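PDB 2P67: LAO/AO transport system kinase from Escherichia coli, which belongs to the MeaB family of P-loop GTPases and pairs with a second copy of itself in the assembly. Local coordinates for residues T164-A167 / R168-C172; K190-M193 / E194-L198; N312-S315 / P316-L320; A261-S265 / G266-Q270. All coordinates share one frame; numbering follows the deposited sequence.

Contact 1 of 4, residues T164-A167 / R168-C172; sequences TEVA and RMVDC
Arg168 folds back over the last turn of helix 162-167, bringing its guanidinium over Glu165. The aliphatic start of the chain lies against the backbone carbonyl of Thr164, with Arg168 CG 3.1 Å from Thr164 O. With CG anti to the carbonyl carbon (chi1 -69°) and a bend at chi3, the chain turns back along the helix, and Glu165 CA sits over one face of the guanidinium, offset toward its rim. The carboxylate and guanidinium planes are turned 63° apart. Glu165 meets the arginine through a methylene, CG to Arg168 NH2 at 3.8 Å, while Glu165 OE2 stays 5.1 Å from Arg168 NH2: opposite charges near each other without a salt bridge. A water gives a hydrogen to Glu165 O at 2.7 Å and accepts a weak bond from Arg168 NH2.

The backbone unwinds underneath. Arg168 N makes weak bonds to both Thr164 O and Glu165 O, whereas Met169 N donates more squarely to Val166 O (3.0 Å). A type I turn from Ala167 to Val170 follows. Met169 doubles back so that CE lies 3.6 Å from Glu165 O, and Val170 faces Val166, their CG1 methyls 4.3 Å apart.

Val166 and Val170 rest on Val154 of strand 151-157, and Met169 packs against helix 133-146. Thr164 and Ala167 touch Val195 of helix 190-195. Beyond the turn, Asp171 forms a salt bridge with Arg272, a sodium-site residue, and pairs with Arg58 as the chain enters the parallel sheet as strand 172-177, beside strand 57-63.

Contact 2 of 4, residues K190-M193 / E194-L198; sequences KGLM and EVADL
Leu192 O is the focus of the turn, accepting from two consecutive amides. Ala196 N donates at 2.8 Å, almost in line with the carbonyl bond, while Val195 N arrives at 3.1 Å from above the carbonyl plane. Two residues back, Lys190 O accepts from Glu194 N at 3.0 Å. Side chains fill in around these bonds: Leu192 CG lies opposite the backbone N (chi1 175°), beside its own carbonyl carbon, and Leu192 CD1 then meets Ala196 CB at 4.0 Å. Val195 CG2 comes within 3.5 Å of Gly191 O, and Glu194 CB lies 3.3 Å from that same oxygen. A water donates to both Met193 O and Ala196 O, bridging the two carbonyls.

Farther out, Leu192 and Met193 pack on Tyr219 of helix 209-225, and Val195 leans on Phe173 of strand 172-177. Lys190 NZ bonds to Arg227 O of the second subunit, placing this short helix at the dimer interface. Asp197 is held by a salt bridge to Lys229. The arrangement is the last turn of a short helix, where i+4 to i and i+3 to i bonds share Leu192 O, leading into strand 198-201 in the helix-then-strand connection of a P-loop NTPase parallel sheet.

Contact 3 of 4, residues N312-S315 / P316-L320; sequences NTLS and PRTGL
An N-cap opens helix 316-328, the last helix of the modelled chain, with Ser315 as the capping residue and Pro316 at the first helical position. Ser315 OG takes up chi1 62°, between the backbone N and the carbonyl carbon, and from there it accepts a hydrogen bond from Thr318 N at 3.2 Å and a nearly straight 165°. The carbonyl of the same serine serves the next amide: Gly319 N donates to Ser315 O at 2.9 Å. The side chain thus supplies the acceptor that Thr318 N would otherwise lack, while the carbonyl takes the first i+4 to i bond. Pro316 suits its place, since its ring nitrogen carries no hydrogen to satisfy; its CD presses closely on Ser315 CB at 3.5 Å. Within the helix, Leu320 N then bonds to Pro316 O, continuing the regular pattern.

The preceding loop leaves helix 296-310 through a Schellman motif, with Asn312 at positive phi as its C-prime residue, so the chain passes from one helix to the next in a few residues. The second subunit lies against this corner. Its Asp47 accepts from both Ser315 N and Thr318 OG1, and its Glu139 forms a salt bridge with the guanidinium of Arg317; Pro316 packs on its Trp279. The cap therefore lies in the dimer interface, in an arm far from the centre of its own chain.

Leu314 reaches forward from the loop to lie across Thr318 at about a right angle. Its CD1 lies 4.2 Å from Gly319 CA, and Leu314 CD2 meets Thr318 CG2 at 3.6 Å.

Contact 4 of 4, residues A261-S265 / G266-Q270; sequences ALTAS and GRLQQ
Arg267 begins against the end of helix 248-264 and finishes well away from it. Its CB lies 3.3 Å from Ser265 OG and 3.5 Å from Leu262 O. The next atom, CG, meets Leu262 CG at 4.2 Å, the two side chains running side by side in the same direction. CG stands anti to the backbone N (chi1 177°), and a bend at chi2 carries the rest of the chain off past Tyr230. In the conformer described, NH1 bonds to Gln274 OE1.

Below this chain the backbone is tied back. Leu262 O receives Leu268 N at 3.3 Å. Ser265 OG, whose stronger partner is Glu232, also takes a weak bond from Arg267 N. Leu268 covers the junction, its CD2 3.9 Å from Thr263 CG2 and its CB 4.2 Å from Leu262 CB.

Gly266, at positive phi, occupies the N-cap position of helix 267-294 and ends helix 248-264 in a Schellman motif, with Gly266 N to Thr263 O (3.1 Å) and the weak Arg267 N to Leu262 O as its two bonds: a tight helix-helix corner.

Each contact closes a short local turn, and along the chain they follow in series, contact 1, contact 2, contact 4 and then contact 3; none nests in or crosses another. Contacts 1 and 2 each lead from a helix into a strand of the parallel sheet, and they touch: Thr164 CG2 lies 3.5 Å from Gly191 O. Contact 4, the corner between two helices, reaches contact 1 through Leu268 CD1 and Asp171 CB, 3.8 Å apart, bringing the start of helix 267-294 against the residue just before strand 172-177. Contact 3 stands apart, its centre about 39 Å from that of contact 1, yet like contact 2 it meets the second subunit.

Contact 1 of 4, residues T164-A167 / R168-C172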
ATOM      1  N   THR A 164      -9.668  -4.182   1.027  1.00 33.30           N
ATOM      2  CA  THR A 164      -8.352  -4.639   1.473  1.00 33.76           C
ATOM      3  C   THR A 164      -8.382  -5.167   2.917  1.00 33.16           C
ATOM      4  O   THR A 164      -7.703  -6.149   3.223  1.00 32.92           O
ATOM      5  CB  THR A 164      -7.241  -3.595   1.234  1.00 34.48           C
ATOM      6  OG1 THR A 164      -7.493  -2.431   2.026  1.00 37.80           O
ATOM      7  CG2 THR A 164      -7.185  -3.197  -0.264  1.00 33.70           C
ATOM      8  N   GLU A 165      -9.209  -4.547   3.766  1.00 32.59           N
ATOM      9  CA  GLU A 165      -9.402  -4.981   5.166  1.00 31.64           C
ATOM     10  C   GLU A 165     -10.007  -6.396   5.267  1.00 29.93           C
ATOM     11  O   GLU A 165      -9.497  -7.245   5.994  1.00 28.86           O
ATOM     12  CB  GLU A 165     -10.272  -3.969   5.929  1.00 32.93           C
ATOM     13  CG  GLU A 165      -9.617  -2.590   6.060  1.00 36.16           C
ATOM     14  CD  GLU A 165     -10.594  -1.490   6.461  1.00 41.53           C
ATOM     15  OE1 GLU A 165     -11.824  -1.664   6.276  1.00 43.75           O
ATOM     16  OE2 GLU A 165     -10.127  -0.439   6.956  1.00 44.32           O
ATOM     17  N   VAL A 166     -11.075  -6.646   4.511  1.00 28.37           N
ATOM     18  CA  VAL A 166     -11.697  -7.982   4.457  1.00 26.95           C
ATOM     19  C   VAL A 166     -10.712  -8.984   3.831  1.00 25.52           C
ATOM     20  O   VAL A 166     -10.585 -10.139   4.273  1.00 23.72           O
ATOM     21  CB  VAL A 166     -13.009  -7.947   3.630  1.00 27.38           C
ATOM     22  CG1 VAL A 166     -13.538  -9.357   3.364  1.00 27.42           C
ATOM     23  CG2 VAL A 166     -14.076  -7.113   4.341  1.00 28.64           C
ATOM     24  N   ALA A 167     -10.034  -8.547   2.770  1.00 24.43           N
ATOM     25  CA  ALA A 167      -9.151  -9.433   2.019  1.00 24.10           C
ATOM     26  C   ALA A 167      -8.083 -10.058   2.900  1.00 23.70           C
ATOM     27  O   ALA A 167      -7.687 -11.190   2.662  1.00 23.98           O
ATOM     28  CB  ALA A 167      -8.481  -8.663   0.883  1.00 24.25           C
ATOM     29  N   ARG A 168      -7.636  -9.307   3.908  1.00 24.05           N
ATOM     30  CA  ARG A 168      -6.545  -9.706   4.810  1.00 24.63           C
ATOM     31  C   ARG A 168      -6.918 -10.811   5.791  1.00 23.29           C
ATOM     32  O   ARG A 168      -6.049 -11.343   6.473  1.00 22.18           O
ATOM     33  CB  ARG A 168      -6.081  -8.508   5.647  1.00 26.42           C
ATOM     34  CG  ARG A 168      -5.376  -7.412   4.900  1.00 31.15           C
ATOM     35  CD  ARG A 168      -4.602  -6.517   5.858  1.00 36.76           C
ATOM     36  NE  ARG A 168      -5.444  -5.765   6.788  1.00 42.98           N
ATOM     37  CZ  ARG A 168      -5.608  -4.439   6.758  1.00 45.25           C
ATOM     38  NH1 ARG A 168      -4.987  -3.707   5.836  1.00 46.11           N
ATOM     39  NH2 ARG A 168      -6.388  -3.845   7.656  1.00 45.35           N
ATOM     40  N   MET A 169      -8.205 -11.128   5.894  1.00 21.75           N
ATOM     41  CA  MET A 169      -8.630 -12.194   6.803  1.00 21.46           C
ATOM     42  C   MET A 169      -9.312 -13.396   6.136  1.00 20.54           C
ATOM     43  O   MET A 169      -9.915 -14.219   6.822  1.00 20.70           O
ATOM     44  CB  MET A 169      -9.516 -11.620   7.931  1.00 21.44           C
ATOM     45  CG  MET A 169     -10.940 -11.210   7.525  1.00 21.68           C
ATOM     46  SD  MET A 169     -11.862 -10.434   8.933  1.00 21.24           S
ATOM     47  CE  MET A 169     -11.357  -8.779   8.653  1.00 25.16           C
ATOM     48  N   VAL A 170      -9.249 -13.505   4.802  1.00 19.31           N
ATOM     49  CA  VAL A 170     -10.012 -14.574   4.113  1.00 18.42           C
ATOM     50  C   VAL A 170      -9.127 -15.334   3.122  1.00 18.89           C
ATOM     51  O   VAL A 170      -8.082 -14.824   2.714  1.00 19.51           O
ATOM     52  CB  VAL A 170     -11.275 -14.023   3.367  1.00 18.99           C
ATOM     53  CG1 VAL A 170     -12.259 -13.380   4.364  1.00 17.12           C
ATOM     54  CG2 VAL A 170     -10.882 -13.056   2.230  1.00 16.69           C
ATOM     55  N   ASP A 171      -9.556 -16.543   2.774  1.00 19.06           N
ATOM     56  CA  ASP A 171      -8.865 -17.417   1.821  1.00 19.53           C
ATOM     57  C   ASP A 171      -9.103 -16.925   0.398  1.00 19.57           C
ATOM     58  O   ASP A 171      -8.206 -16.981  -0.449  1.00 19.69           O
ATOM     59  CB  ASP A 171      -9.402 -18.851   1.919  1.00 19.57           C
ATOM     60  CG  ASP A 171      -9.168 -19.488   3.287  1.00 21.24           C
ATOM     61  OD1 ASP A 171      -8.194 -19.087   3.975  1.00 20.36           O
ATOM     62  OD2 ASP A 171      -9.930 -20.424   3.633  1.00 23.80           O
ATOM     63  N   CYS A 172     -10.321 -16.458   0.147  1.00 18.98           N
ATOM     64  CA  CYS A 172     -10.744 -16.057  -1.199  1.00 18.54           C
ATOM     65  C   CYS A 172     -11.644 -14.836  -1.089  1.00 18.70           C
ATOM     66  O   CYS A 172     -12.652 -14.870  -0.361  1.00 18.18           O
ATOM     67  CB  CYS A 172     -11.481 -17.205  -1.909  1.00 19.52           C
ATOM     68  SG  CYS A 172     -12.004 -16.802  -3.632  1.00 20.99           S
TER
HETATM   69  O   HOH W   1      -8.397  -6.552   8.389  1.00 39.22           O

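Contact 2 of 4, residues K190-M193 / E194-L198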
ATOM      1  N   LYS A 190      -7.898   1.044  -7.544  1.00 21.45           N
ATOM      2  CA  LYS A 190      -6.643   0.272  -7.503  1.00 20.19           C
ATOM      3  C   LYS A 190      -6.549  -0.701  -6.314  1.00 20.38           C
ATOM      4  O   LYS A 190      -6.042  -1.821  -6.457  1.00 20.63           O
ATOM      5  CB  LYS A 190      -5.410   1.186  -7.583  1.00 20.66           C
ATOM      6  CG  LYS A 190      -5.293   1.933  -8.914  1.00 18.62           C
ATOM      7  CD  LYS A 190      -4.059   2.813  -8.907  1.00 22.34           C
ATOM      8  CE  LYS A 190      -4.022   3.732 -10.125  1.00 23.49           C
ATOM      9  NZ  LYS A 190      -4.249   5.132  -9.745  1.00 25.34           N
ATOM     10  N   GLY A 191      -7.089  -0.300  -5.166  1.00 20.79           N
ATOM     11  CA  GLY A 191      -7.098  -1.150  -3.975  1.00 21.00           C
ATOM     12  C   GLY A 191      -7.870  -2.429  -4.222  1.00 21.59           C
ATOM     13  O   GLY A 191      -7.494  -3.484  -3.733  1.00 22.47           O
ATOM     14  N   LEU A 192      -8.934  -2.333  -5.016  1.00 21.05           N
ATOM     15  CA  LEU A 192      -9.696  -3.518  -5.407  1.00 21.46           C
ATOM     16  C   LEU A 192      -8.859  -4.466  -6.288  1.00 21.27           C
ATOM     17  O   LEU A 192      -8.816  -5.681  -6.044  1.00 21.21           O
ATOM     18  CB  LEU A 192     -10.961  -3.092  -6.138  1.00 21.88           C
ATOM     19  CG  LEU A 192     -11.765  -4.270  -6.705  1.00 21.80           C
ATOM     20  CD1 LEU A 192     -12.176  -5.209  -5.534  1.00 21.96           C
ATOM     21  CD2 LEU A 192     -12.963  -3.698  -7.466  1.00 23.99           C
ATOM     22  N   MET A 193      -8.173  -3.910  -7.285  1.00 20.98           N
ATOM     23  CA  MET A 193      -7.270  -4.701  -8.116  1.00 20.64           C
ATOM     24  C   MET A 193      -6.202  -5.416  -7.290  1.00 21.08           C
ATOM     25  O   MET A 193      -5.817  -6.523  -7.618  1.00 21.04           O
ATOM     26  CB  MET A 193      -6.642  -3.852  -9.227  1.00 21.00           C
ATOM     27  CG  MET A 193      -7.683  -3.249 -10.214  1.00 20.64           C
ATOM     28  SD  MET A 193      -8.545  -4.521 -11.189  1.00 19.33           S
ATOM     29  CE  MET A 193     -10.020  -4.846 -10.297  1.00 22.54           C
ATOM     30  N   GLU A 194      -5.728  -4.766  -6.228  1.00 21.04           N
ATOM     31  CA  GLU A 194      -4.720  -5.357  -5.344  0.50 21.99           C
ATOM     32  C   GLU A 194      -5.164  -6.682  -4.716  1.00 21.69           C
ATOM     33  O   GLU A 194      -4.331  -7.589  -4.504  1.00 22.15           O
ATOM     34  CB  GLU A 194      -4.354  -4.374  -4.227  0.50 22.43           C
ATOM     35  CG  GLU A 194      -3.617  -3.141  -4.709  0.50 25.12           C
ATOM     36  CD  GLU A 194      -2.139  -3.380  -4.980  0.50 28.33           C
ATOM     37  OE1 GLU A 194      -1.644  -4.521  -4.816  0.50 30.41           O
ATOM     38  OE2 GLU A 194      -1.466  -2.407  -5.349  0.50 29.03           O
ATOM     39  N   VAL A 195      -6.465  -6.791  -4.429  1.00 19.79           N
ATOM     40  CA  VAL A 195      -6.970  -7.893  -3.587  1.00 19.83           C
ATOM     41  C   VAL A 195      -7.995  -8.835  -4.226  1.00 19.11           C
ATOM     42  O   VAL A 195      -8.188  -9.939  -3.730  1.00 18.96           O
ATOM     43  CB  VAL A 195      -7.541  -7.353  -2.246  1.00 19.71           C
ATOM     44  CG1 VAL A 195      -6.453  -6.579  -1.461  1.00 21.06           C
ATOM     45  CG2 VAL A 195      -8.770  -6.500  -2.473  1.00 20.39           C
ATOM     46  N   ALA A 196      -8.659  -8.411  -5.313  1.00 19.16           N
ATOM     47  CA  ALA A 196      -9.731  -9.220  -5.909  1.00 19.40           C
ATOM     48  C   ALA A 196      -9.259 -10.593  -6.353  1.00 19.09           C
ATOM     49  O   ALA A 196      -8.293 -10.691  -7.106  1.00 20.25           O
ATOM     50  CB  ALA A 196     -10.393  -8.490  -7.096  1.00 20.03           C
ATOM     51  N   ASP A 197      -9.929 -11.648  -5.878  1.00 18.64           N
ATOM     52  CA  ASP A 197      -9.728 -13.000  -6.440  1.00 17.90           C
ATOM     53  C   ASP A 197     -10.782 -13.307  -7.501  1.00 18.05           C
ATOM     54  O   ASP A 197     -10.495 -13.981  -8.517  1.00 17.86           O
ATOM     55  CB  ASP A 197      -9.723 -14.071  -5.340  1.00 18.46           C
ATOM     56  CG  ASP A 197      -8.576 -13.873  -4.358  1.00 18.82           C
ATOM     57  OD1 ASP A 197      -7.458 -13.519  -4.812  1.00 16.64           O
ATOM     58  OD2 ASP A 197      -8.801 -14.026  -3.141  1.00 19.04           O
ATOM     59  N   LEU A 198     -12.005 -12.844  -7.220  1.00 17.90           N
ATOM     60  CA  LEU A 198     -13.131 -12.919  -8.158  0.50 18.18           C
ATOM     61  C   LEU A 198     -13.905 -11.601  -8.139  1.00 18.03           C
ATOM     62  O   LEU A 198     -14.064 -10.991  -7.085  1.00 18.66           O
ATOM     63  CB  LEU A 198     -14.069 -14.091  -7.791  0.50 17.79           C
ATOM     64  CG  LEU A 198     -13.469 -15.481  -8.025  0.50 19.58           C
ATOM     65  CD1 LEU A 198     -14.184 -16.576  -7.222  0.50 20.73           C
ATOM     66  CD2 LEU A 198     -13.461 -15.809  -9.515  0.50 20.54           C
TER
HETATM   67  O   HOH W   2      -6.383  -9.029  -8.205  1.00 23.52           O

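Contact 3 of 4, residues N312-S315 / P316-L320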
ATOM      1  N   ASN A 312       9.966  26.473   6.990  1.00 21.82           N
ATOM      2  CA  ASN A 312      11.361  26.582   6.515  1.00 22.63           C
ATOM      3  C   ASN A 312      12.376  27.013   7.574  1.00 22.72           C
ATOM      4  O   ASN A 312      13.458  27.533   7.237  1.00 22.07           O
ATOM      5  CB  ASN A 312      11.464  27.508   5.294  1.00 22.65           C
ATOM      6  CG  ASN A 312      10.504  27.128   4.198  1.00 24.83           C
ATOM      7  OD1 ASN A 312      10.350  25.950   3.888  1.00 25.87           O
ATOM      8  ND2 ASN A 312       9.848  28.124   3.604  1.00 25.82           N
ATOM      9  N   THR A 313      12.038  26.776   8.837  1.00 23.25           N
ATOM     10  CA  THR A 313      12.956  27.100   9.933  1.00 25.36           C
ATOM     11  C   THR A 313      13.876  25.937  10.322  1.00 25.43           C
ATOM     12  O   THR A 313      14.913  26.155  10.941  1.00 26.17           O
ATOM     13  CB  THR A 313      12.222  27.652  11.182  1.00 25.42           C
ATOM     14  OG1 THR A 313      11.467  26.602  11.799  1.00 27.45           O
ATOM     15  CG2 THR A 313      11.309  28.808  10.796  1.00 26.69           C
ATOM     16  N   LEU A 314      13.483  24.716   9.966  1.00 26.36           N
ATOM     17  CA  LEU A 314      14.254  23.503  10.256  1.00 26.99           C
ATOM     18  C   LEU A 314      14.248  22.641   9.018  1.00 26.59           C
ATOM     19  O   LEU A 314      13.216  22.542   8.332  1.00 26.17           O
ATOM     20  CB  LEU A 314      13.571  22.656  11.339  1.00 28.36           C
ATOM     21  CG  LEU A 314      13.425  23.046  12.805  1.00 30.73           C
ATOM     22  CD1 LEU A 314      12.761  21.889  13.547  1.00 34.00           C
ATOM     23  CD2 LEU A 314      14.785  23.336  13.407  1.00 34.78           C
ATOM     24  N   SER A 315      15.363  21.954   8.766  1.00 25.63           N
ATOM     25  CA  SER A 315      15.368  20.919   7.744  1.00 25.12           C
ATOM     26  C   SER A 315      14.623  19.684   8.259  1.00 24.65           C
ATOM     27  O   SER A 315      14.501  19.492   9.461  1.00 24.31           O
ATOM     28  CB  SER A 315      16.806  20.503   7.376  1.00 25.09           C
ATOM     29  OG  SER A 315      17.438  19.954   8.512  1.00 25.52           O
ATOM     30  N   PRO A 316      14.133  18.837   7.342  1.00 24.68           N
ATOM     31  CA  PRO A 316      13.604  17.529   7.731  1.00 25.14           C
ATOM     32  C   PRO A 316      14.567  16.721   8.627  1.00 25.29           C
ATOM     33  O   PRO A 316      14.127  16.157   9.633  1.00 25.54           O
ATOM     34  CB  PRO A 316      13.357  16.852   6.385  1.00 25.41           C
ATOM     35  CG  PRO A 316      13.015  18.019   5.473  1.00 25.11           C
ATOM     36  CD  PRO A 316      13.985  19.083   5.892  1.00 25.11           C
ATOM     37  N   ARG A 317      15.861  16.721   8.301  1.00 25.45           N
ATOM     38  CA  ARG A 317      16.876  16.044   9.121  1.00 25.86           C
ATOM     39  C   ARG A 317      16.784  16.470  10.589  1.00 25.62           C
ATOM     40  O   ARG A 317      16.703  15.631  11.491  1.00 24.29           O
ATOM     41  CB  ARG A 317      18.287  16.348   8.592  1.00 25.91           C
ATOM     42  CG  ARG A 317      19.393  15.809   9.481  1.00 29.39           C
ATOM     43  CD  ARG A 317      20.741  16.403   9.110  1.00 28.67           C
ATOM     44  NE  ARG A 317      21.232  15.788   7.885  1.00 30.56           N
ATOM     45  CZ  ARG A 317      22.519  15.641   7.603  1.00 30.30           C
ATOM     46  NH1 ARG A 317      23.442  16.061   8.469  1.00 29.74           N
ATOM     47  NH2 ARG A 317      22.876  15.083   6.464  1.00 28.15           N
ATOM     48  N   THR A 318      16.792  17.786  10.815  1.00 24.76           N
ATOM     49  CA  THR A 318      16.740  18.336  12.165  1.00 25.67           C
ATOM     50  C   THR A 318      15.400  18.041  12.803  1.00 25.68           C
ATOM     51  O   THR A 318      15.342  17.672  13.975  1.00 24.98           O
ATOM     52  CB  THR A 318      17.057  19.853  12.192  1.00 25.02           C
ATOM     53  OG1 THR A 318      18.420  20.024  11.835  1.00 27.52           O
ATOM     54  CG2 THR A 318      16.876  20.435  13.591  1.00 26.20           C
ATOM     55  N   GLY A 319      14.326  18.171  12.021  1.00 26.32           N
ATOM     56  CA  GLY A 319      13.000  17.799  12.509  1.00 27.27           C
ATOM     57  C   GLY A 319      13.002  16.381  13.075  1.00 28.16           C
ATOM     58  O   GLY A 319      12.529  16.136  14.201  1.00 28.33           O
ATOM     59  N   LEU A 320      13.563  15.455  12.301  1.00 28.44           N
ATOM     60  CA  LEU A 320      13.612  14.053  12.697  0.70 29.09           C
ATOM     61  C   LEU A 320      14.457  13.842  13.948  1.00 29.80           C
ATOM     62  O   LEU A 320      14.020  13.181  14.890  1.00 29.50           O
ATOM     63  CB  LEU A 320      14.122  13.180  11.545  0.70 29.00           C
ATOM     64  CG  LEU A 320      14.176  11.666  11.798  0.70 29.37           C
ATOM     65  CD1 LEU A 320      12.769  11.100  11.979  0.70 30.00           C
ATOM     66  CD2 LEU A 320      14.898  10.964  10.665  0.70 30.58           C
TER

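Contact 4 of 4, residues A261-S265 / G266-Q270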
ATOM      1  N   ALA A 261      -6.232 -24.308  -7.275  1.00 23.75           N
ATOM      2  CA  ALA A 261      -5.015 -23.677  -7.762  1.00 23.73           C
ATOM      3  C   ALA A 261      -4.040 -23.281  -6.647  1.00 23.75           C
ATOM      4  O   ALA A 261      -2.814 -23.435  -6.781  1.00 24.12           O
ATOM      5  CB  ALA A 261      -5.361 -22.476  -8.606  1.00 24.10           C
ATOM      6  N   LEU A 262      -4.574 -22.734  -5.558  1.00 23.33           N
ATOM      7  CA  LEU A 262      -3.714 -22.262  -4.475  1.00 23.64           C
ATOM      8  C   LEU A 262      -3.233 -23.400  -3.587  1.00 24.55           C
ATOM      9  O   LEU A 262      -2.110 -23.347  -3.073  1.00 25.05           O
ATOM     10  CB  LEU A 262      -4.411 -21.182  -3.634  1.00 23.44           C
ATOM     11  CG  LEU A 262      -4.027 -19.761  -4.061  1.00 22.17           C
ATOM     12  CD1 LEU A 262      -4.744 -19.481  -5.391  1.00 23.24           C
ATOM     13  CD2 LEU A 262      -4.424 -18.748  -3.001  1.00 25.44           C
ATOM     14  N   THR A 263      -4.066 -24.419  -3.406  1.00 24.41           N
ATOM     15  CA  THR A 263      -3.646 -25.565  -2.571  1.00 26.68           C
ATOM     16  C   THR A 263      -2.654 -26.491  -3.259  1.00 27.32           C
ATOM     17  O   THR A 263      -1.877 -27.161  -2.572  1.00 28.18           O
ATOM     18  CB  THR A 263      -4.817 -26.383  -1.967  1.00 26.27           C
ATOM     19  OG1 THR A 263      -5.581 -26.986  -3.009  1.00 27.33           O
ATOM     20  CG2 THR A 263      -5.724 -25.481  -1.110  1.00 27.46           C
ATOM     21  N   ALA A 264      -2.662 -26.512  -4.598  1.00 27.94           N
ATOM     22  CA  ALA A 264      -1.698 -27.331  -5.377  1.00 28.52           C
ATOM     23  C   ALA A 264      -0.228 -27.019  -5.064  1.00 28.59           C
ATOM     24  O   ALA A 264       0.626 -27.917  -5.039  1.00 29.23           O
ATOM     25  CB  ALA A 264      -1.973 -27.212  -6.880  1.00 28.84           C
ATOM     26  N   SER A 265       0.062 -25.754  -4.784  1.00 27.76           N
ATOM     27  CA  SER A 265       1.417 -25.309  -4.520  1.00 26.83           C
ATOM     28  C   SER A 265       1.677 -25.114  -3.034  1.00 26.20           C
ATOM     29  O   SER A 265       2.770 -24.727  -2.668  1.00 26.33           O
ATOM     30  CB  SER A 265       1.646 -23.970  -5.217  1.00 27.44           C
ATOM     31  OG  SER A 265       0.691 -23.033  -4.740  1.00 26.66           O
ATOM     32  N   GLY A 266       0.665 -25.339  -2.198  1.00 24.92           N
ATOM     33  CA  GLY A 266       0.758 -25.010  -0.765  1.00 24.21           C
ATOM     34  C   GLY A 266       0.652 -23.515  -0.462  1.00 24.06           C
ATOM     35  O   GLY A 266       0.976 -23.076   0.645  1.00 23.80           O
ATOM     36  N   ARG A 267       0.194 -22.735  -1.446  1.00 23.09           N
ATOM     37  CA  ARG A 267       0.118 -21.283  -1.288  0.50 23.62           C
ATOM     38  C   ARG A 267      -0.981 -20.854  -0.316  1.00 22.93           C
ATOM     39  O   ARG A 267      -0.795 -19.884   0.413  1.00 23.73           O
ATOM     40  CB  ARG A 267      -0.025 -20.570  -2.649  0.50 23.41           C
ATOM     41  CG  ARG A 267      -0.192 -19.029  -2.611  0.50 24.57           C
ATOM     42  CD  ARG A 267       0.933 -18.248  -1.904  0.50 25.40           C
ATOM     43  NE  ARG A 267       0.856 -16.815  -2.213  0.50 26.82           N
ATOM     44  CZ  ARG A 267       1.284 -15.817  -1.435  0.50 26.71           C
ATOM     45  NH1 ARG A 267       1.828 -16.046  -0.248  0.50 26.56           N
ATOM     46  NH2 ARG A 267       1.156 -14.562  -1.850  0.50 27.35           N
ATOM     47  N   LEU A 268      -2.105 -21.564  -0.296  1.00 23.57           N
ATOM     48  CA  LEU A 268      -3.190 -21.188   0.620  1.00 24.33           C
ATOM     49  C   LEU A 268      -2.740 -21.212   2.085  1.00 24.47           C
ATOM     50  O   LEU A 268      -2.940 -20.236   2.814  1.00 24.15           O
ATOM     51  CB  LEU A 268      -4.437 -22.047   0.425  1.00 24.63           C
ATOM     52  CG  LEU A 268      -5.656 -21.512   1.203  1.00 25.97           C
ATOM     53  CD1 LEU A 268      -5.880 -20.004   0.994  1.00 26.76           C
ATOM     54  CD2 LEU A 268      -6.897 -22.286   0.839  1.00 26.54           C
ATOM     55  N   GLN A 269      -2.113 -22.310   2.502  1.00 25.31           N
ATOM     56  CA  GLN A 269      -1.532 -22.395   3.858  1.00 26.16           C
ATOM     57  C   GLN A 269      -0.584 -21.225   4.128  1.00 25.76           C
ATOM     58  O   GLN A 269      -0.600 -20.628   5.212  1.00 25.88           O
ATOM     59  CB  GLN A 269      -0.784 -23.733   4.055  1.00 27.12           C
ATOM     60  CG  GLN A 269      -1.684 -24.942   4.276  1.00 30.99           C
ATOM     61  CD  GLN A 269      -0.980 -26.300   4.016  1.00 36.80           C
ATOM     62  OE1 GLN A 269      -0.411 -26.549   2.915  1.00 35.03           O
ATOM     63  NE2 GLN A 269      -1.042 -27.197   5.024  1.00 35.29           N
ATOM     64  N   GLN A 270       0.257 -20.894   3.148  1.00 25.50           N
ATOM     65  CA  GLN A 270       1.188 -19.782   3.301  1.00 26.29           C
ATOM     66  C   GLN A 270       0.459 -18.453   3.486  1.00 25.54           C
ATOM     67  O   GLN A 270       0.799 -17.666   4.378  1.00 26.73           O
ATOM     68  CB  GLN A 270       2.144 -19.709   2.110  1.00 26.28           C
ATOM     69  CG  GLN A 270       3.335 -18.840   2.424  1.00 29.97           C
ATOM     70  CD  GLN A 270       4.062 -18.405   1.198  1.00 34.99           C
ATOM     71  OE1 GLN A 270       3.471 -17.808   0.291  1.00 38.98           O
ATOM     72  NE2 GLN A 270       5.364 -18.679   1.156  1.00 36.21           N
TER